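Local coordinates for sesquisabinene B synthase 2 (Santalum album, PDB 6A2A), which probably cyclises farnesyl diphosphate to the sesquiterpene sesquisabinene B, as a magnesium- or manganese-dependent plant terpene synthase, at residues 125-128 with 129-133; 45-48 with 49-53; 352-355 with 356-359; 229-232 with 233-236; 63-66 with 67-71. One frame throughout, in Å; residues are numbered along the deposited sequence.

Each of the five contacts is local, between adjoining segments along a helix or at its end, differing in its setting in the all-helical terpene synthase fold. Contacts 1 and 3 are the buried pair, on opposite sides of the chain's centre: contact 1 pairs R129 and R132 with acidic and carbonyl partners inside the N-terminal domain, whereas contact 3 is mainly apolar and meets the second subunit. Contact 2 lies at the surface and contacts 4 and 5 are partly buried; there bound waters bridge the turns, while contact 1 relies on salt bridges. Contacts 2 and 4 are helix ends, while 1, 3 and 5 lie along helices. Contacts 2, 4 and 5 all lean on helix 239-270.

Contact 1: residues 125-128 with 129-133; sequences SLRF and RIMRE
S125 O accepts the backbone N of R129 at 2.8 Å, one of four successive i to i+4 bonds in the alpha-helix 121-133 of the N-terminal terpene synthase domain. The side chains pair along the same spacing. R132 is extended, and its guanidinium presents one face to F128, whose CZ lies 3.4 Å from R132 CZ and 3.2 Å from R132 NE. The two planes are 32° apart, so this is a tilted overlap, not a flat stack. F128 reaches it because its CG stands anti to the backbone N (chi1 174°), and F143 meets the same ring edge-to-face. Beyond the helix R132 is held by a salt bridge to E177, the carbonyls of V138 and L172, and a cation-pi contact with W174. A leucine in place of R132 would probably leave E177 without its charged mate and the F128 ring without the flat group beside it. R129 bends at chi3 to run past L126, with NH2 bridged to D86. Its NH1 makes a salt bridge to E133 OE2 at 3.0 Å, the oxygen lying in the guanidinium plane. L126 and I130 lie side by side, CD1 of the leucine 3.8 Å from CG1 of the isoleucine.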
loop_
_atom_site.group_PDB
_atom_site.type_symbol
_atom_site.label_atom_id
_atom_site.label_comp_id
_atom_site.label_asym_id
_atom_site.label_seq_id
_atom_site.Cartn_x
_atom_site.Cartn_y
_atom_site.Cartn_z
ATOM N N SER A 125 -5.644 -31.858 -37.752
ATOM C CA SER A 125 -6.195 -31.495 -36.421
ATOM C C SER A 125 -5.456 -30.272 -35.914
ATOM O O SER A 125 -6.068 -29.277 -35.460
ATOM C CB SER A 125 -6.038 -32.668 -35.449
ATOM O OG SER A 125 -6.835 -33.808 -35.738
ATOM N N LEU A 126 -4.122 -30.348 -35.874
ATOM C CA LEU A 126 -3.305 -29.232 -35.465
ATOM C C LEU A 126 -3.625 -27.981 -36.310
ATOM O O LEU A 126 -3.789 -26.880 -35.790
ATOM C CB LEU A 126 -1.820 -29.585 -35.523
ATOM C CG LEU A 126 -0.878 -28.514 -35.008
ATOM C CD1 LEU A 126 -1.101 -28.253 -33.507
ATOM C CD2 LEU A 126 0.562 -28.867 -35.229
ATOM N N ARG A 127 -3.711 -28.133 -37.618
ATOM C CA ARG A 127 -4.006 -26.985 -38.437
ATOM C C ARG A 127 -5.386 -26.406 -38.070
ATOM O O ARG A 127 -5.511 -25.183 -37.958
ATOM C CB ARG A 127 -3.982 -27.419 -39.912
ATOM C CG ARG A 127 -4.177 -26.270 -40.893
ATOM C CD ARG A 127 -4.234 -26.808 -42.321
ATOM N NE ARG A 127 -4.656 -25.730 -43.222
ATOM C CZ ARG A 127 -5.899 -25.528 -43.612
ATOM N NH1 ARG A 127 -6.899 -26.231 -43.109
ATOM N NH2 ARG A 127 -6.135 -24.610 -44.535
ATOM N N PHE A 128 -6.378 -27.260 -37.946
ATOM C CA PHE A 128 -7.719 -26.868 -37.568
ATOM C C PHE A 128 -7.668 -26.048 -36.279
ATOM O O PHE A 128 -8.262 -24.934 -36.165
ATOM C CB PHE A 128 -8.620 -28.084 -37.398
ATOM C CG PHE A 128 -10.004 -27.789 -36.859
ATOM C CD1 PHE A 128 -10.241 -27.698 -35.486
ATOM C CD2 PHE A 128 -11.079 -27.562 -37.711
ATOM C CE1 PHE A 128 -11.508 -27.425 -35.002
ATOM C CE2 PHE A 128 -12.340 -27.267 -37.224
ATOM C CZ PHE A 128 -12.557 -27.201 -35.861
ATOM N N ARG A 129 -6.927 -26.569 -35.315
ATOM C CA ARG A 129 -6.902 -25.883 -33.999
ATOM C C ARG A 129 -6.164 -24.551 -34.051
ATOM O O ARG A 129 -6.688 -23.549 -33.514
ATOM C CB ARG A 129 -6.320 -26.790 -32.912
ATOM C CG ARG A 129 -6.136 -26.063 -31.583
ATOM C CD ARG A 129 -5.935 -27.032 -30.422
ATOM N NE ARG A 129 -4.654 -27.751 -30.522
ATOM C CZ ARG A 129 -3.471 -27.271 -30.261
ATOM N NH1 ARG A 129 -3.307 -26.015 -29.862
ATOM N NH2 ARG A 129 -2.401 -28.074 -30.393
ATOM N N ILE A 130 -4.956 -24.498 -34.614
ATOM C CA ILE A 130 -4.147 -23.322 -34.605
ATOM C C ILE A 130 -4.852 -22.230 -35.407
ATOM O O ILE A 130 -4.785 -21.059 -35.045
ATOM C CB ILE A 130 -2.722 -23.561 -35.150
ATOM C CG1 ILE A 130 -1.969 -24.659 -34.388
ATOM C CG2 ILE A 130 -1.937 -22.268 -35.143
ATOM C CD1 ILE A 130 -1.501 -24.250 -33.023
ATOM N N MET A 131 -5.395 -22.618 -36.547
ATOM C CA MET A 131 -6.183 -21.632 -37.361
ATOM C C MET A 131 -7.324 -21.020 -36.520
ATOM O O MET A 131 -7.398 -19.780 -36.400
ATOM C CB MET A 131 -6.734 -22.302 -38.607
ATOM C CG MET A 131 -5.671 -22.680 -39.645
ATOM S SD MET A 131 -4.659 -21.347 -40.197
ATOM C CE MET A 131 -3.264 -22.230 -40.901
ATOM N N ARG A 132 -8.158 -21.837 -35.914
ATOM C CA ARG A 132 -9.300 -21.331 -35.161
ATOM C C ARG A 132 -8.858 -20.554 -33.929
ATOM O O ARG A 132 -9.482 -19.495 -33.624
ATOM C CB ARG A 132 -10.278 -22.439 -34.795
ATOM C CG ARG A 132 -11.123 -22.929 -35.964
ATOM C CD ARG A 132 -12.332 -23.641 -35.487
ATOM N NE ARG A 132 -13.231 -24.095 -36.534
ATOM C CZ ARG A 132 -14.496 -24.445 -36.349
ATOM N NH1 ARG A 132 -15.061 -24.366 -35.143
ATOM N NH2 ARG A 132 -15.197 -24.900 -37.368
ATOM N N GLU A 133 -7.819 -20.989 -33.225
ATOM C CA GLU A 133 -7.310 -20.158 -32.090
ATOM C C GLU A 133 -6.931 -18.765 -32.570
ATOM O O GLU A 133 -6.886 -17.824 -31.776
ATOM C CB GLU A 133 -6.059 -20.809 -31.485
ATOM C CG GLU A 133 -6.362 -22.095 -30.773
ATOM C CD GLU A 133 -5.123 -22.890 -30.363
ATOM O OE1 GLU A 133 -4.031 -22.528 -30.834
ATOM O OE2 GLU A 133 -5.262 -23.776 -29.485
#

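Contact 2: residues 45-48 with 49-53; sequences QSLG and DQCTV
L47 and C51 meet loosely one turn apart where helix 41-50 runs out, with L47 CD2 4.5 Å from C51 SG. The cysteine is the first residue to leave helical geometry; its SG stands anti to the carbonyl carbon (chi1 -58°), and both residues also touch Q257 of helix 239-270. The helical bonding frays here: C51 N reaches L47 O at 3.3 Å in a weak bond, D49 N makes another to S46 O, and Q50 N still reaches S46 O at 3.3 Å. Q50 uses its CB against S46 O, but the bend at chi2 takes its amide away. D49 swings its carboxylate back beside its own backbone N (chi1 -55°). That places OD2 by a water, which donates to it weakly and accepts from D49 N at 2.9 Å. The same water donates to Q45 O at 2.9 Å, so it stands where an i to i+4 bond from D49 to Q45 would form. T52 turns OG1 back over the preceding turn and donates to D49 O at 3.1 Å, from above the carbonyl plane. Water and hydroxyl thus take over as direct backbone bonds weaken, as suits a helix terminus at the protein surface.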
loop_
_atom_site.group_PDB
_atom_site.type_symbol
_atom_site.label_atom_id
_atom_site.label_comp_id
_atom_site.label_asym_id
_atom_site.label_seq_id
_atom_site.Cartn_x
_atom_site.Cartn_y
_atom_site.Cartn_z
ATOM N N GLN A 45 7.167 -12.098 1.320
ATOM C CA GLN A 45 7.810 -10.825 1.182
ATOM C C GLN A 45 9.311 -11.018 0.920
ATOM O O GLN A 45 9.916 -10.199 0.244
ATOM C CB GLN A 45 7.495 -9.989 2.419
ATOM C CG GLN A 45 6.029 -9.592 2.493
ATOM C CD GLN A 45 5.548 -9.360 3.897
ATOM O OE1 GLN A 45 6.334 -9.267 4.830
ATOM N NE2 GLN A 45 4.242 -9.266 4.070
ATOM N N SER A 46 9.894 -12.102 1.402
ATOM C CA SER A 46 11.337 -12.321 1.247
ATOM C C SER A 46 11.695 -12.640 -0.207
ATOM O O SER A 46 12.845 -12.435 -0.615
ATOM C CB SER A 46 11.835 -13.421 2.167
ATOM O OG SER A 46 11.674 -14.716 1.578
ATOM N N LEU A 47 10.721 -13.169 -0.965
ATOM C CA LEU A 47 10.974 -13.776 -2.285
ATOM C C LEU A 47 11.507 -12.751 -3.284
ATOM O O LEU A 47 12.383 -13.101 -4.071
ATOM C CB LEU A 47 9.676 -14.360 -2.856
ATOM C CG LEU A 47 9.224 -15.705 -2.308
ATOM C CD1 LEU A 47 7.869 -16.041 -2.903
ATOM C CD2 LEU A 47 10.250 -16.793 -2.596
ATOM N N GLY A 48 10.944 -11.544 -3.299
ATOM C CA GLY A 48 11.424 -10.462 -4.191
ATOM C C GLY A 48 12.946 -10.458 -4.359
ATOM O O GLY A 48 13.460 -10.524 -5.487
ATOM N N ASP A 49 13.690 -10.417 -3.250
ATOM C CA ASP A 49 15.170 -10.310 -3.306
ATOM C C ASP A 49 15.950 -11.639 -3.222
ATOM O O ASP A 49 17.139 -11.681 -3.545
ATOM C CB ASP A 49 15.643 -9.338 -2.229
ATOM C CG ASP A 49 14.964 -7.990 -2.338
ATOM O OD1 ASP A 49 14.928 -7.423 -3.454
ATOM O OD2 ASP A 49 14.451 -7.504 -1.312
ATOM N N GLN A 50 15.278 -12.707 -2.790
ATOM C CA GLN A 50 15.827 -14.078 -2.788
ATOM C C GLN A 50 16.166 -14.527 -4.222
ATOM O O GLN A 50 17.158 -15.237 -4.442
ATOM C CB GLN A 50 14.820 -15.028 -2.122
ATOM C CG GLN A 50 14.964 -16.501 -2.495
ATOM C CD GLN A 50 15.977 -17.252 -1.666
ATOM O OE1 GLN A 50 16.698 -16.680 -0.850
ATOM N NE2 GLN A 50 16.034 -18.559 -1.880
ATOM N N CYS A 51 15.345 -14.127 -5.195
ATOM C CA CYS A 51 15.356 -14.745 -6.541
ATOM C C CYS A 51 15.696 -13.705 -7.621
ATOM O O CYS A 51 15.394 -13.909 -8.814
ATOM C CB CYS A 51 14.003 -15.390 -6.843
ATOM S SG CYS A 51 13.513 -16.647 -5.628
ATOM N N THR A 52 16.336 -12.607 -7.226
ATOM C CA THR A 52 16.699 -11.577 -8.187
ATOM C C THR A 52 17.380 -12.228 -9.399
ATOM O O THR A 52 18.338 -12.987 -9.218
ATOM C CB THR A 52 17.633 -10.537 -7.560
ATOM O OG1 THR A 52 17.116 -10.206 -6.271
ATOM C CG2 THR A 52 17.775 -9.301 -8.422
ATOM N N VAL A 53 16.883 -11.955 -10.607
ATOM C CA VAL A 53 17.480 -12.496 -11.846
ATOM C C VAL A 53 18.734 -11.676 -12.157
ATOM O O VAL A 53 18.638 -10.485 -12.306
ATOM C CB VAL A 53 16.499 -12.442 -13.034
ATOM C CG1 VAL A 53 17.150 -12.920 -14.330
ATOM C CG2 VAL A 53 15.224 -13.229 -12.760
HETATM O O HOH W 1 12.063 -8.993 -1.269
#

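Contact 3: residues 352-355 with 356-359; sequences MPLL and TMFN
L354 and M357 carry the side-chain packing of this contact, CD1 of the leucine meeting CE of the methionine at 3.6 Å. They sit one turn apart on the alpha-helix 348-372 of the class I terpene cyclase domain, a helix kinked at P353, whose nitrogen has no hydrogen to give the preceding turn. The bend of M357 at chi3 (73°) curls its methyl back across L354; L354 packs on F331, I334 and T335 of helix 325-337, and M357 on T335. This is the dense face. On the other side the side chains of M352 and L355 lean away from the following turn and pack on K370 and Y366 of the second subunit, so the looser flank is a subunit interface and not a solvent edge. P353 packs on T314 and V318 of helix 299-321; its side chain is about 10 Å from that of D316, which binds magnesium in this protein, though no metal is bound in this chain here. M352 O is gripped twice, by T356 N at 2.8 Å and by T356 OG1. A valine in place of T356 would probably cost M352 O the bond from this hydroxyl, leaving it the backbone N-H and the weak bond from Y366 of the second subunit. T356 OG1 comes in 3.0 Å from M352 O, above the carbonyl plane.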
loop_
_atom_site.group_PDB
_atom_site.type_symbol
_atom_site.label_atom_id
_atom_site.label_comp_id
_atom_site.label_asym_id
_atom_site.label_seq_id
_atom_site.Cartn_x
_atom_site.Cartn_y
_atom_site.Cartn_z
ATOM N N MET A 352 -14.783 -5.381 9.885
ATOM C CA MET A 352 -13.436 -5.220 9.229
ATOM C C MET A 352 -13.516 -5.657 7.757
ATOM O O MET A 352 -13.150 -4.876 6.842
ATOM C CB MET A 352 -12.348 -5.905 10.044
ATOM C CG MET A 352 -11.976 -5.059 11.287
ATOM S SD MET A 352 -10.777 -5.809 12.352
ATOM C CE MET A 352 -9.400 -5.943 11.212
ATOM N N PRO A 353 -14.092 -6.842 7.464
ATOM C CA PRO A 353 -14.369 -7.155 6.044
ATOM C C PRO A 353 -15.210 -6.102 5.321
ATOM O O PRO A 353 -14.987 -5.787 4.127
ATOM C CB PRO A 353 -15.127 -8.485 6.124
ATOM C CG PRO A 353 -14.579 -9.137 7.393
ATOM C CD PRO A 353 -14.431 -7.956 8.326
ATOM N N LEU A 354 -16.242 -5.604 5.955
ATOM C CA LEU A 354 -17.111 -4.644 5.339
ATOM C C LEU A 354 -16.314 -3.395 4.941
ATOM O O LEU A 354 -16.411 -2.894 3.807
ATOM C CB LEU A 354 -18.244 -4.251 6.285
ATOM C CG LEU A 354 -19.119 -3.080 5.839
ATOM C CD1 LEU A 354 -19.875 -3.424 4.594
ATOM C CD2 LEU A 354 -20.113 -2.709 6.930
ATOM N N LEU A 355 -15.594 -2.860 5.893
ATOM C CA LEU A 355 -14.935 -1.600 5.651
ATOM C C LEU A 355 -13.736 -1.804 4.718
ATOM O O LEU A 355 -13.357 -0.869 3.968
ATOM C CB LEU A 355 -14.468 -0.991 6.977
ATOM C CG LEU A 355 -15.592 -0.436 7.856
ATOM C CD1 LEU A 355 -15.059 0.001 9.218
ATOM C CD2 LEU A 355 -16.324 0.694 7.159
ATOM N N THR A 356 -13.147 -2.995 4.709
ATOM C CA THR A 356 -12.095 -3.263 3.722
ATOM C C THR A 356 -12.676 -3.335 2.307
ATOM O O THR A 356 -12.091 -2.827 1.364
ATOM C CB THR A 356 -11.279 -4.482 4.111
ATOM O OG1 THR A 356 -10.650 -4.268 5.385
ATOM C CG2 THR A 356 -10.251 -4.804 3.046
ATOM N N MET A 357 -13.824 -3.985 2.135
ATOM C CA MET A 357 -14.523 -3.975 0.875
ATOM C C MET A 357 -14.775 -2.547 0.396
ATOM O O MET A 357 -14.520 -2.213 -0.750
ATOM C CB MET A 357 -15.859 -4.728 0.976
ATOM C CG MET A 357 -16.762 -4.532 -0.257
ATOM S SD MET A 357 -18.481 -4.871 0.174
ATOM C CE MET A 357 -18.873 -3.407 1.144
ATOM N N PHE A 358 -15.266 -1.691 1.308
ATOM C CA PHE A 358 -15.593 -0.318 1.005
ATOM C C PHE A 358 -14.316 0.459 0.578
ATOM O O PHE A 358 -14.311 1.083 -0.461
ATOM C CB PHE A 358 -16.255 0.283 2.255
ATOM C CG PHE A 358 -16.685 1.716 2.134
ATOM C CD1 PHE A 358 -17.816 2.029 1.426
ATOM C CD2 PHE A 358 -15.932 2.740 2.689
ATOM C CE1 PHE A 358 -18.243 3.338 1.312
ATOM C CE2 PHE A 358 -16.371 4.046 2.578
ATOM C CZ PHE A 358 -17.523 4.326 1.907
ATOM N N ASN A 359 -13.264 0.373 1.372
ATOM C CA ASN A 359 -12.021 1.117 1.182
ATOM C C ASN A 359 -11.315 0.657 -0.107
ATOM O O ASN A 359 -10.849 1.487 -0.902
ATOM C CB ASN A 359 -11.063 1.034 2.369
ATOM C CG ASN A 359 -11.565 1.761 3.607
ATOM O OD1 ASN A 359 -12.536 2.484 3.532
ATOM N ND2 ASN A 359 -10.951 1.491 4.738
#

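Contact 4: residues 229-232 with 233-236; sequences DTYE and EEED
The Y231 ring meets the carboxylate of E234 at its edge, with E234 OE1 3.6 Å from Y231 CD1 and near the plane of the ring. The two flat groups are turned 79° apart. This is the C-terminal end of helix 220-232, where the chain breaks off into the loop that leads to helix 239-270. An oxygen at an aromatic edge sits beside the slightly positive ring hydrogens, so the approach is probably favourable. Y231 carries its ring out this way because CG lies anti to the backbone N (chi1 -175°), which aims the hydroxyl at the loop. There OH is hydrogen-bonded to N238 N and lies 2.5 Å from a water, which in turn donates to D236 O at 2.6 Å. The phenol is therefore tied to the loop at two points.

The backbone closes the helix with two i to i+3 bonds. E233 N reaches T230 O weakly, and E234 N reaches Y231 O at 3.1 Å from well above the carbonyl plane; beyond it E234 is extended. E233 folds back so that its carboxylate lies over the helix end, though OE2 and D229 O, at 3.2 Å, are both acceptors and no bond joins them. Several of the acidic side chains have basic partners outside: R225 pairs with D229, K246 with E232 and K206 with E234, while K205 is a long, weak partner of E233. One atom along the ring from CD1, Y231 CE1 lies 3.9 Å from D236 OD1.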
loop_
_atom_site.group_PDB
_atom_site.type_symbol
_atom_site.label_atom_id
_atom_site.label_comp_id
_atom_site.label_asym_id
_atom_site.label_seq_id
_atom_site.Cartn_x
_atom_site.Cartn_y
_atom_site.Cartn_z
ATOM N N ASP A 229 8.996 -28.610 -18.475
ATOM C CA ASP A 229 9.520 -29.930 -18.129
ATOM C C ASP A 229 9.227 -30.990 -19.154
ATOM O O ASP A 229 10.104 -31.786 -19.485
ATOM C CB ASP A 229 8.996 -30.387 -16.778
ATOM C CG ASP A 229 9.552 -29.595 -15.649
ATOM O OD1 ASP A 229 10.473 -28.804 -15.831
ATOM O OD2 ASP A 229 8.977 -29.731 -14.596
ATOM N N THR A 230 8.000 -31.028 -19.678
ATOM C CA THR A 230 7.626 -32.015 -20.672
ATOM C C THR A 230 8.435 -31.796 -21.954
ATOM O O THR A 230 8.940 -32.781 -22.547
ATOM C CB THR A 230 6.112 -31.960 -20.921
ATOM O OG1 THR A 230 5.447 -32.366 -19.718
ATOM C CG2 THR A 230 5.667 -32.856 -22.059
ATOM N N TYR A 231 8.543 -30.535 -22.387
ATOM C CA TYR A 231 9.213 -30.208 -23.652
ATOM C C TYR A 231 10.685 -30.665 -23.651
ATOM O O TYR A 231 11.225 -31.062 -24.709
ATOM C CB TYR A 231 9.216 -28.702 -23.884
ATOM C CG TYR A 231 9.775 -28.266 -25.206
ATOM C CD1 TYR A 231 9.387 -28.866 -26.383
ATOM C CD2 TYR A 231 10.692 -27.243 -25.262
ATOM C CE1 TYR A 231 9.887 -28.439 -27.599
ATOM C CE2 TYR A 231 11.202 -26.802 -26.467
ATOM C CZ TYR A 231 10.819 -27.420 -27.635
ATOM O OH TYR A 231 11.337 -26.975 -28.819
ATOM N N GLU A 232 11.328 -30.513 -22.517
ATOM C CA GLU A 232 12.765 -30.822 -22.350
ATOM C C GLU A 232 12.998 -32.298 -22.662
ATOM O O GLU A 232 13.994 -32.607 -23.327
ATOM C CB GLU A 232 13.261 -30.422 -20.967
ATOM C CG GLU A 232 14.749 -30.695 -20.781
ATOM C CD GLU A 232 15.417 -30.022 -19.598
ATOM O OE1 GLU A 232 14.748 -29.307 -18.877
ATOM O OE2 GLU A 232 16.627 -30.240 -19.388
ATOM N N GLU A 233 12.032 -33.144 -22.290
ATOM C CA GLU A 233 12.063 -34.619 -22.454
ATOM C C GLU A 233 11.601 -35.074 -23.851
ATOM O O GLU A 233 11.608 -36.282 -24.105
ATOM C CB GLU A 233 11.158 -35.286 -21.410
ATOM C CG GLU A 233 11.518 -34.997 -19.956
ATOM C CD GLU A 233 10.365 -34.946 -18.947
ATOM O OE1 GLU A 233 9.237 -35.403 -19.267
ATOM O OE2 GLU A 233 10.593 -34.436 -17.819
ATOM N N GLU A 234 11.180 -34.184 -24.762
ATOM C CA GLU A 234 10.669 -34.622 -26.049
ATOM C C GLU A 234 11.834 -34.775 -27.039
ATOM O O GLU A 234 12.876 -34.177 -26.860
ATOM C CB GLU A 234 9.614 -33.663 -26.594
ATOM C CG GLU A 234 8.215 -34.049 -26.144
ATOM C CD GLU A 234 7.127 -33.080 -26.561
ATOM O OE1 GLU A 234 7.431 -31.892 -26.705
ATOM O OE2 GLU A 234 5.969 -33.535 -26.738
ATOM N N GLU A 235 11.569 -35.497 -28.113
ATOM C CA GLU A 235 12.581 -35.823 -29.118
ATOM C C GLU A 235 12.948 -34.588 -29.947
ATOM O O GLU A 235 14.103 -34.416 -30.305
ATOM C CB GLU A 235 12.070 -36.971 -29.990
ATOM C CG GLU A 235 11.912 -38.261 -29.205
ATOM C CD GLU A 235 11.366 -39.446 -29.982
ATOM O OE1 GLU A 235 11.538 -39.469 -31.223
ATOM O OE2 GLU A 235 10.759 -40.347 -29.342
ATOM N N ASP A 236 11.969 -33.754 -30.274
ATOM C CA ASP A 236 12.202 -32.577 -31.143
ATOM C C ASP A 236 12.499 -31.265 -30.411
ATOM O O ASP A 236 12.173 -30.190 -30.909
ATOM C CB ASP A 236 10.991 -32.341 -32.053
ATOM C CG ASP A 236 9.730 -31.954 -31.269
ATOM O OD1 ASP A 236 9.822 -31.354 -30.156
ATOM O OD2 ASP A 236 8.643 -32.297 -31.770
HETATM O O HOH W 2 10.663 -28.026 -30.980
#

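Contact 5: residues 63-66 with 67-71; sequences KLKE and EVKSL
E66 OE2 and K69 NZ form a salt bridge at 3.0 Å, its hydrogen bond weak, three residues apart on helix 55-73 of the N-terminal terpene synthase domain. The oxygen meets more than the ammonium: K69 CE is also 3.0 Å from E66 OE2, so the carboxylate lies along the end of the lysine chain. A bend at chi2 (-68°), with CG anti to the carbonyl carbon, brings the carboxylate back to K69, which runs out extended. The second oxygen is held by water: E66 OE1 takes a bond of 2.7 Å from a molecule that also donates to E66 O and accepts from S70 OG. Beside this pair K65 is likewise extended, its NZ 5.6 Å from K69 NZ. The E66 carboxylate probably softens the repulsion between the two ammonium groups, and K65 has its own partner in Q96. One turn away K63 and E67 run side by side, but K63 NZ and E67 OE1 stay 4.6 Å apart, too far for a salt bridge. E67 also leans on the L64 methyl, OE2 lying 3.8 Å from CD2. Backbone i to i+4 bonds such as K69 N to K65 O set the spacing of these side chains. Farther out, F97 packs against K65, V68 and K69, while helix 239-270 packs on L64 and K65 through R243 and Y244, and on E67 through T240.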
loop_
_atom_site.group_PDB
_atom_site.type_symbol
_atom_site.label_atom_id
_atom_site.label_comp_id
_atom_site.label_asym_id
_atom_site.label_seq_id
_atom_site.Cartn_x
_atom_site.Cartn_y
_atom_site.Cartn_z
ATOM N N LYS A 63 18.808 -11.426 -25.864
ATOM C CA LYS A 63 19.557 -12.026 -26.968
ATOM C C LYS A 63 18.802 -13.261 -27.446
ATOM O O LYS A 63 18.555 -13.407 -28.623
ATOM C CB LYS A 63 20.988 -12.395 -26.570
ATOM C CG LYS A 63 21.815 -13.053 -27.677
ATOM C CD LYS A 63 23.274 -13.280 -27.313
ATOM C CE LYS A 63 23.730 -14.709 -27.516
ATOM N NZ LYS A 63 24.223 -15.286 -26.242
ATOM N N LEU A 64 18.408 -14.110 -26.512
ATOM C CA LEU A 64 17.665 -15.303 -26.886
ATOM C C LEU A 64 16.290 -14.949 -27.461
ATOM O O LEU A 64 15.817 -15.681 -28.330
ATOM C CB LEU A 64 17.557 -16.233 -25.681
ATOM C CG LEU A 64 18.850 -16.903 -25.236
ATOM C CD1 LEU A 64 18.535 -18.014 -24.253
ATOM C CD2 LEU A 64 19.658 -17.453 -26.409
ATOM N N LYS A 65 15.657 -13.853 -27.034
ATOM C CA LYS A 65 14.356 -13.475 -27.604
ATOM C C LYS A 65 14.500 -13.244 -29.110
ATOM O O LYS A 65 13.691 -13.701 -29.925
ATOM C CB LYS A 65 13.778 -12.211 -26.946
ATOM C CG LYS A 65 12.430 -11.809 -27.521
ATOM C CD LYS A 65 11.728 -10.658 -26.824
ATOM C CE LYS A 65 10.554 -10.196 -27.658
ATOM N NZ LYS A 65 9.630 -9.295 -26.927
ATOM N N GLU A 66 15.542 -12.529 -29.487
ATOM C CA GLU A 66 15.727 -12.218 -30.892
ATOM C C GLU A 66 16.026 -13.505 -31.671
ATOM O O GLU A 66 15.563 -13.638 -32.779
ATOM C CB GLU A 66 16.834 -11.173 -31.071
ATOM C CG GLU A 66 16.380 -9.748 -30.796
ATOM C CD GLU A 66 15.396 -9.199 -31.817
ATOM O OE1 GLU A 66 15.700 -9.266 -33.029
ATOM O OE2 GLU A 66 14.316 -8.722 -31.398
ATOM N N GLU A 67 16.768 -14.440 -31.094
ATOM C CA GLU A 67 17.029 -15.731 -31.753
ATOM C C GLU A 67 15.715 -16.481 -31.946
ATOM O O GLU A 67 15.517 -17.059 -32.973
ATOM C CB GLU A 67 18.055 -16.584 -31.001
ATOM C CG GLU A 67 19.477 -16.070 -31.141
ATOM C CD GLU A 67 20.499 -16.796 -30.289
ATOM O OE1 GLU A 67 21.422 -16.134 -29.778
ATOM O OE2 GLU A 67 20.374 -18.013 -30.139
ATOM N N VAL A 68 14.784 -16.410 -30.980
ATOM C CA VAL A 68 13.546 -17.132 -31.118
ATOM C C VAL A 68 12.647 -16.429 -32.142
ATOM O O VAL A 68 11.956 -17.057 -32.864
ATOM C CB VAL A 68 12.865 -17.305 -29.737
ATOM C CG1 VAL A 68 11.428 -17.768 -29.898
ATOM C CG2 VAL A 68 13.641 -18.259 -28.842
ATOM N N LYS A 69 12.653 -15.114 -32.207
ATOM C CA LYS A 69 11.908 -14.429 -33.241
ATOM C C LYS A 69 12.348 -14.924 -34.618
ATOM O O LYS A 69 11.551 -15.115 -35.523
ATOM C CB LYS A 69 12.237 -12.935 -33.313
ATOM C CG LYS A 69 11.584 -12.024 -32.299
ATOM C CD LYS A 69 11.742 -10.576 -32.697
ATOM C CE LYS A 69 11.445 -9.622 -31.568
ATOM N NZ LYS A 69 11.447 -8.227 -32.063
ATOM N N SER A 70 13.651 -15.004 -34.763
ATOM C CA SER A 70 14.246 -15.443 -36.029
ATOM C C SER A 70 13.713 -16.819 -36.401
ATOM O O SER A 70 13.310 -17.022 -37.562
ATOM C CB SER A 70 15.758 -15.402 -35.970
ATOM O OG SER A 70 16.200 -14.060 -36.027
ATOM N N LEU A 71 13.677 -17.731 -35.412
ATOM C CA LEU A 71 13.168 -19.086 -35.611
ATOM C C LEU A 71 11.698 -19.055 -36.027
ATOM O O LEU A 71 11.300 -19.762 -36.923
ATOM C CB LEU A 71 13.348 -19.901 -34.326
ATOM C CG LEU A 71 14.789 -20.188 -33.926
ATOM C CD1 LEU A 71 14.870 -20.714 -32.495
ATOM C CD2 LEU A 71 15.392 -21.213 -34.864
HETATM O O HOH W 3 15.273 -11.338 -34.635
#